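Local coordinates for protein acidocalcisomal pyrophosphatase (Trypanosoma brucei brucei, PDB 5C5V) that probably hydrolyses inorganic pyrophosphate to phosphate in a magnesium-dependent reaction, at residues R34-N39 / E62-W67; V226-T231 / D287-W292. One frame throughout, in Å; residues are numbered along the deposited sequence.

How the interactions relate
From the N terminus the chain first builds a helical part, probably the EF-hand part of the protein. There interaction 1 closes a loop of 22 residues, which holds helix 43-53 and strand 59-60. It ties helix 26-36 to helix 61-69. The chain then runs on into the pyrophosphatase part, where interaction 2 closes a longer loop of 55 residues. That loop includes strands 238-251 and 254-263, and the contact sets helix 285-295 against strand 224-227 and the loop that follows it. The two contacts follow in series; they neither nest nor cross. Their centres are 58 Å apart, on opposite sides of the chain's centre, so each ties its own part of the fold.

Interaction 1: residues R34-N39 / E62-W67; sequences RYLGRN and EKFWAW
Leu36 meets Phe64 and Trp67 through one methyl group. Its CB points from helix 26-36 toward helix 61-69, but neither CB nor CG touches the two rings. CG lies anti to the carbonyl carbon (chi1 -73°), and from there CD1 makes the contact. Leu36 CD1 sits 3.8 Å from Trp67 CH2 and is 4.0 Å from Trp67 CZ3. Leu36 CD1 also lies 4.2 Å from Phe64 CZ. It meets both rings at the edge, near their planes. CD2 does not touch either ring.

The helices probably belong to the EF-hand part named for this protein, where helices pack around a shared apolar interior. Phe64 and Trp67 are three residues apart on helix 61-69, which brings both rings to the side facing Leu36. CG of Phe64 is anti to the backbone N (chi1 175°), which carries its ring out toward Leu36. Other helices complete the surroundings: Val83 of helix 73-87 touches Leu36, Met9 of helix 3-14 touches Phe64, and Met48 of helix 43-53 touches both Leu36 and Trp67. The indole NE1 of Trp67 makes a weak hydrogen bond to Glu51 OE1.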
loop_
_atom_site.group_PDB
_atom_site.type_symbol
_atom_site.label_atom_id
_atom_site.label_comp_id
_atom_site.label_asym_id
_atom_site.label_seq_id
_atom_site.Cartn_x
_atom_site.Cartn_y
_atom_site.Cartn_z
ATOM N N ARG A 34 -52.379 -11.670 -3.516
ATOM C CA ARG A 34 -52.166 -12.603 -4.614
ATOM C C ARG A 34 -50.946 -13.499 -4.347
ATOM O O ARG A 34 -50.909 -14.648 -4.781
ATOM C CB ARG A 34 -51.986 -11.844 -5.930
ATOM C CG ARG A 34 -51.905 -12.731 -7.161
ATOM N N TYR A 35 -49.951 -12.982 -3.631
ATOM C CA TYR A 35 -48.756 -13.763 -3.341
ATOM C C TYR A 35 -48.966 -14.734 -2.168
ATOM O O TYR A 35 -48.692 -15.927 -2.289
ATOM C CB TYR A 35 -47.563 -12.844 -3.052
ATOM C CG TYR A 35 -46.355 -13.557 -2.486
ATOM C CD1 TYR A 35 -45.594 -14.412 -3.276
ATOM C CD2 TYR A 35 -45.961 -13.361 -1.173
ATOM C CE1 TYR A 35 -44.488 -15.069 -2.766
ATOM C CE2 TYR A 35 -44.855 -14.006 -0.658
ATOM C CZ TYR A 35 -44.122 -14.858 -1.458
ATOM O OH TYR A 35 -43.020 -15.501 -0.937
ATOM N N LEU A 36 -49.441 -14.221 -1.037
ATOM C CA LEU A 36 -49.684 -15.052 0.141
ATOM C C LEU A 36 -50.710 -16.137 -0.172
ATOM O O LEU A 36 -50.638 -17.248 0.348
ATOM C CB LEU A 36 -50.164 -14.188 1.304
ATOM C CG LEU A 36 -49.066 -13.321 1.926
ATOM C CD1 LEU A 36 -49.658 -12.407 2.975
ATOM C CD2 LEU A 36 -47.978 -14.191 2.542
ATOM N N GLY A 37 -51.635 -15.787 -1.054
ATOM C CA GLY A 37 -52.747 -16.613 -1.473
ATOM C C GLY A 37 -52.432 -17.630 -2.550
ATOM O O GLY A 37 -53.296 -18.406 -2.959
ATOM N N ARG A 38 -51.190 -17.645 -3.005
ATOM C CA ARG A 38 -50.790 -18.525 -4.094
ATOM C C ARG A 38 -51.007 -20.013 -3.800
ATOM O O ARG A 38 -51.263 -20.794 -4.707
ATOM C CB ARG A 38 -49.313 -18.270 -4.425
ATOM C CG ARG A 38 -48.835 -18.880 -5.732
ATOM C CD ARG A 38 -47.375 -18.517 -6.032
ATOM N NE ARG A 38 -47.200 -17.092 -6.312
ATOM C CZ ARG A 38 -47.145 -16.564 -7.535
ATOM N NH1 ARG A 38 -47.242 -17.348 -8.604
ATOM N NH2 ARG A 38 -46.991 -15.252 -7.690
ATOM N N ASN A 39 -50.950 -20.411 -2.540
ATOM C CA ASN A 39 -51.183 -21.803 -2.229
ATOM C C ASN A 39 -52.552 -21.961 -1.607
ATOM O O ASN A 39 -52.769 -22.836 -0.777
ATOM C CB ASN A 39 -50.097 -22.333 -1.315
ATOM C CG ASN A 39 -48.757 -22.402 -2.012
ATOM O OD1 ASN A 39 -47.792 -21.731 -1.626
ATOM N ND2 ASN A 39 -48.696 -23.208 -3.072
ATOM N N GLU A 62 -46.056 -2.611 10.807
ATOM C CA GLU A 62 -46.480 -2.935 12.162
ATOM C C GLU A 62 -47.930 -3.408 12.184
ATOM O O GLU A 62 -48.271 -4.320 12.922
ATOM C CB GLU A 62 -46.294 -1.728 13.087
ATOM C CG GLU A 62 -46.010 -2.090 14.543
ATOM C CD GLU A 62 -44.797 -2.996 14.716
ATOM O OE1 GLU A 62 -43.747 -2.724 14.097
ATOM O OE2 GLU A 62 -44.886 -3.982 15.489
ATOM N N LYS A 63 -48.780 -2.806 11.361
ATOM C CA LYS A 63 -50.164 -3.248 11.283
ATOM C C LYS A 63 -50.272 -4.533 10.478
ATOM O O LYS A 63 -51.086 -5.392 10.780
ATOM C CB LYS A 63 -51.058 -2.180 10.653
ATOM C CG LYS A 63 -51.002 -0.809 11.310
ATOM C CD LYS A 63 -52.160 0.058 10.819
ATOM C CE LYS A 63 -51.846 1.553 10.853
ATOM N NZ LYS A 63 -53.003 2.315 10.265
ATOM N N PHE A 64 -49.436 -4.672 9.458
ATOM C CA PHE A 64 -49.412 -5.897 8.680
ATOM C C PHE A 64 -49.019 -7.074 9.566
ATOM O O PHE A 64 -49.605 -8.151 9.469
ATOM C CB PHE A 64 -48.447 -5.769 7.500
ATOM C CG PHE A 64 -48.274 -7.040 6.717
ATOM C CD1 PHE A 64 -49.246 -7.462 5.828
ATOM C CD2 PHE A 64 -47.131 -7.810 6.872
ATOM C CE1 PHE A 64 -49.082 -8.634 5.114
ATOM C CE2 PHE A 64 -46.959 -8.974 6.158
ATOM C CZ PHE A 64 -47.939 -9.389 5.278
ATOM N N TRP A 65 -48.032 -6.853 10.436
ATOM C CA TRP A 65 -47.605 -7.869 11.390
ATOM C C TRP A 65 -48.759 -8.252 12.310
ATOM O O TRP A 65 -48.988 -9.430 12.565
ATOM C CB TRP A 65 -46.422 -7.373 12.210
ATOM C CG TRP A 65 -45.880 -8.359 13.225
ATOM C CD1 TRP A 65 -45.716 -8.144 14.564
ATOM C CD2 TRP A 65 -45.406 -9.694 12.976
ATOM N NE1 TRP A 65 -45.180 -9.260 15.164
ATOM C CE2 TRP A 65 -44.980 -10.224 14.212
ATOM C CE3 TRP A 65 -45.301 -10.488 11.831
ATOM C CZ2 TRP A 65 -44.455 -11.508 14.334
ATOM C CZ3 TRP A 65 -44.785 -11.766 11.957
ATOM C CH2 TRP A 65 -44.366 -12.262 13.199
ATOM N N ALA A 66 -49.482 -7.247 12.802
ATOM C CA ALA A 66 -50.620 -7.466 13.681
ATOM C C ALA A 66 -51.672 -8.335 13.008
ATOM O O ALA A 66 -52.193 -9.274 13.617
ATOM C CB ALA A 66 -51.226 -6.136 14.109
ATOM N N TRP A 67 -51.999 -7.999 11.764
ATOM C CA TRP A 67 -52.948 -8.782 10.990
ATOM C C TRP A 67 -52.477 -10.225 10.851
ATOM O O TRP A 67 -53.251 -11.170 11.055
ATOM C CB TRP A 67 -53.155 -8.174 9.605
ATOM C CG TRP A 67 -53.694 -9.177 8.640
ATOM C CD1 TRP A 67 -54.998 -9.558 8.490
ATOM C CD2 TRP A 67 -52.933 -9.976 7.726
ATOM N NE1 TRP A 67 -55.096 -10.534 7.522
ATOM C CE2 TRP A 67 -53.841 -10.803 7.036
ATOM C CE3 TRP A 67 -51.571 -10.070 7.421
ATOM C CZ2 TRP A 67 -53.429 -11.709 6.055
ATOM C CZ3 TRP A 67 -51.164 -10.967 6.447
ATOM C CH2 TRP A 67 -52.091 -11.774 5.776
#

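Interaction 2: residues V226-T231 / D287-W292; sequences VEIGMT and DAIREW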
loop_
_atom_site.group_PDB
_atom_site.type_symbol
_atom_site.label_atom_id
_atom_site.label_comp_id
_atom_site.label_asym_id
_atom_site.label_seq_id
_atom_site.Cartn_x
_atom_site.Cartn_y
_atom_site.Cartn_z
ATOM N N VAL A 226 1.805 -15.328 15.409
ATOM C CA VAL A 226 2.342 -13.977 15.437
ATOM C C VAL A 226 1.858 -13.246 14.196
ATOM O O VAL A 226 2.193 -13.630 13.075
ATOM C CB VAL A 226 3.885 -13.984 15.475
ATOM C CG1 VAL A 226 4.404 -12.612 15.869
ATOM C CG2 VAL A 226 4.374 -15.035 16.454
ATOM N N GLU A 227 1.065 -12.201 14.375
ATOM C CA GLU A 227 0.571 -11.458 13.222
ATOM C C GLU A 227 1.432 -10.204 12.978
ATOM O O GLU A 227 1.543 -9.335 13.842
ATOM C CB GLU A 227 -0.900 -11.090 13.427
ATOM C CG GLU A 227 -1.595 -10.570 12.190
ATOM C CD GLU A 227 -1.269 -9.107 11.911
ATOM O OE1 GLU A 227 -1.117 -8.332 12.883
ATOM O OE2 GLU A 227 -1.178 -8.730 10.721
ATOM N N ILE A 228 2.045 -10.115 11.804
ATOM C CA ILE A 228 3.145 -9.153 11.603
ATOM C C ILE A 228 2.720 -7.872 10.891
ATOM O O ILE A 228 3.552 -7.073 10.512
ATOM C CB ILE A 228 4.295 -9.786 10.802
ATOM C CG1 ILE A 228 3.829 -10.129 9.389
ATOM C CG2 ILE A 228 4.829 -11.023 11.513
ATOM C CD1 ILE A 228 4.854 -10.889 8.573
ATOM N N GLY A 229 1.419 -7.677 10.720
ATOM C CA GLY A 229 0.928 -6.476 10.068
ATOM C C GLY A 229 1.232 -5.226 10.875
ATOM O O GLY A 229 1.786 -5.307 11.975
ATOM N N MET A 230 0.879 -4.070 10.325
ATOM C CA MET A 230 1.248 -2.804 10.942
ATOM C C MET A 230 0.212 -2.309 11.943
ATOM O O MET A 230 0.497 -1.406 12.717
ATOM C CB MET A 230 1.477 -1.743 9.868
ATOM C CG MET A 230 0.193 -1.266 9.247
ATOM S SD MET A 230 0.462 -0.229 7.793
ATOM C CE MET A 230 -1.266 0.245 7.533
ATOM N N THR A 231 -0.982 -2.909 11.932
ATOM C CA THR A 231 -2.091 -2.446 12.771
ATOM C C THR A 231 -2.113 -3.166 14.121
ATOM O O THR A 231 -2.019 -4.389 14.174
ATOM C CB THR A 231 -3.462 -2.673 12.100
ATOM O OG1 THR A 231 -3.435 -2.189 10.755
ATOM C CG2 THR A 231 -4.559 -1.965 12.870
ATOM N N ASP A 287 14.080 -12.583 12.015
ATOM C CA ASP A 287 15.201 -12.680 12.964
ATOM C C ASP A 287 14.813 -12.194 14.364
ATOM O O ASP A 287 15.201 -12.796 15.368
ATOM C CB ASP A 287 16.421 -11.860 12.489
ATOM C CG ASP A 287 17.211 -12.541 11.378
ATOM O OD1 ASP A 287 16.999 -13.749 11.121
ATOM O OD2 ASP A 287 18.068 -11.857 10.755
ATOM N N ALA A 288 14.097 -11.073 14.423
ATOM C CA ALA A 288 13.688 -10.498 15.691
ATOM C C ALA A 288 12.672 -11.392 16.399
ATOM O O ALA A 288 12.754 -11.575 17.613
ATOM C CB ALA A 288 13.116 -9.106 15.486
ATOM N N ILE A 289 11.722 -11.951 15.642
ATOM C CA ILE A 289 10.741 -12.886 16.203
ATOM C C ILE A 289 11.431 -14.106 16.806
ATOM O O ILE A 289 11.185 -14.451 17.962
ATOM C CB ILE A 289 9.721 -13.350 15.136
ATOM C CG1 ILE A 289 8.777 -12.203 14.786
ATOM C CG2 ILE A 289 8.898 -14.520 15.646
ATOM C CD1 ILE A 289 7.848 -12.502 13.624
ATOM N N ARG A 290 12.320 -14.731 16.038
ATOM C CA ARG A 290 13.044 -15.909 16.515
ATOM C C ARG A 290 13.838 -15.575 17.774
ATOM O O ARG A 290 13.826 -16.342 18.745
ATOM C CB ARG A 290 13.977 -16.464 15.434
ATOM C CG ARG A 290 14.831 -17.675 15.870
ATOM C CD ARG A 290 15.516 -18.344 14.667
ATOM N NE ARG A 290 15.985 -17.301 13.769
ATOM C CZ ARG A 290 15.840 -17.305 12.450
ATOM N NH1 ARG A 290 15.275 -18.323 11.831
ATOM N NH2 ARG A 290 16.284 -16.277 11.757
ATOM N N GLU A 291 14.505 -14.424 17.767
ATOM C CA GLU A 291 15.354 -14.028 18.884
ATOM C C GLU A 291 14.551 -13.677 20.138
ATOM O O GLU A 291 14.901 -14.088 21.241
ATOM C CB GLU A 291 16.239 -12.839 18.481
ATOM C CG GLU A 291 17.097 -12.300 19.625
ATOM C CD GLU A 291 18.234 -13.225 20.044
ATOM O OE1 GLU A 291 18.476 -14.265 19.386
ATOM O OE2 GLU A 291 18.899 -12.907 21.054
ATOM N N TRP A 292 13.484 -12.908 19.967
ATOM C CA TRP A 292 12.607 -12.579 21.075
ATOM C C TRP A 292 12.098 -13.871 21.774
ATOM O O TRP A 292 12.171 -14.006 22.999
ATOM C CB TRP A 292 11.436 -11.738 20.574
ATOM C CG TRP A 292 10.723 -11.000 21.658
ATOM C CD1 TRP A 292 10.910 -9.687 22.027
ATOM C CD2 TRP A 292 9.712 -11.521 22.530
ATOM N NE1 TRP A 292 10.067 -9.371 23.074
ATOM C CE2 TRP A 292 9.324 -10.476 23.399
ATOM C CE3 TRP A 292 9.098 -12.767 22.664
ATOM C CZ2 TRP A 292 8.356 -10.644 24.383
ATOM C CZ3 TRP A 292 8.138 -12.931 23.641
ATOM C CH2 TRP A 292 7.776 -11.876 24.488
#
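Glu227 OE2, on the strand beside the contact of Val226 and Ile228 with Ile289, is gripped by two backbone N-H groups. Gly229 N donates to Glu227 OE2 at 2.8 Å. This bond is bent, and the donor comes from above the carboxylate plane, 56° out of it. Ser263 N is the second donor. The other oxygen, OE1, takes a hydrogen bond from Asn197 ND2. The CB of Glu227 points away from 287-292. Its side chain makes no contact with that segment.

Its neighbours in sequence, Val226 and Ile228, point toward the helix. There Ile289 CD1 rests against both at once. Val226 CG1 and Ile289 CD1 meet tip to tip at 4.1 Å. Ile228 crosses Ile289 at about a right angle, and Ile228 CG2 stands 4.0 Å from Ile289 CD1. In Ile228, chi1 of 65° turns CG2 anti to the carbonyl carbon, and CG2 is the branch that meets Ile289.

Strand 224-227 belongs to the mixed sheet of the pyrophosphatase part, and helix 285-295 packs against it. Trp196 touches both Val226 and Ile289. The active site is near: the side chain of Val226 is about 6 Å from that of Asp224, a magnesium ligand, and about 9 Å from the bound imidodiphosphate. Further round the helix, Arg290 NH2 forms a salt bridge with Asp287 OD1 at 2.7 Å, although its hydrogen bond is weak.

Between 226-231 and 287-292 the contact is thus wholly apolar, with no hydrogen bond. The buried carboxylate of Glu227 is satisfied by donors outside the helix, and their number is consistent with its staying ionised.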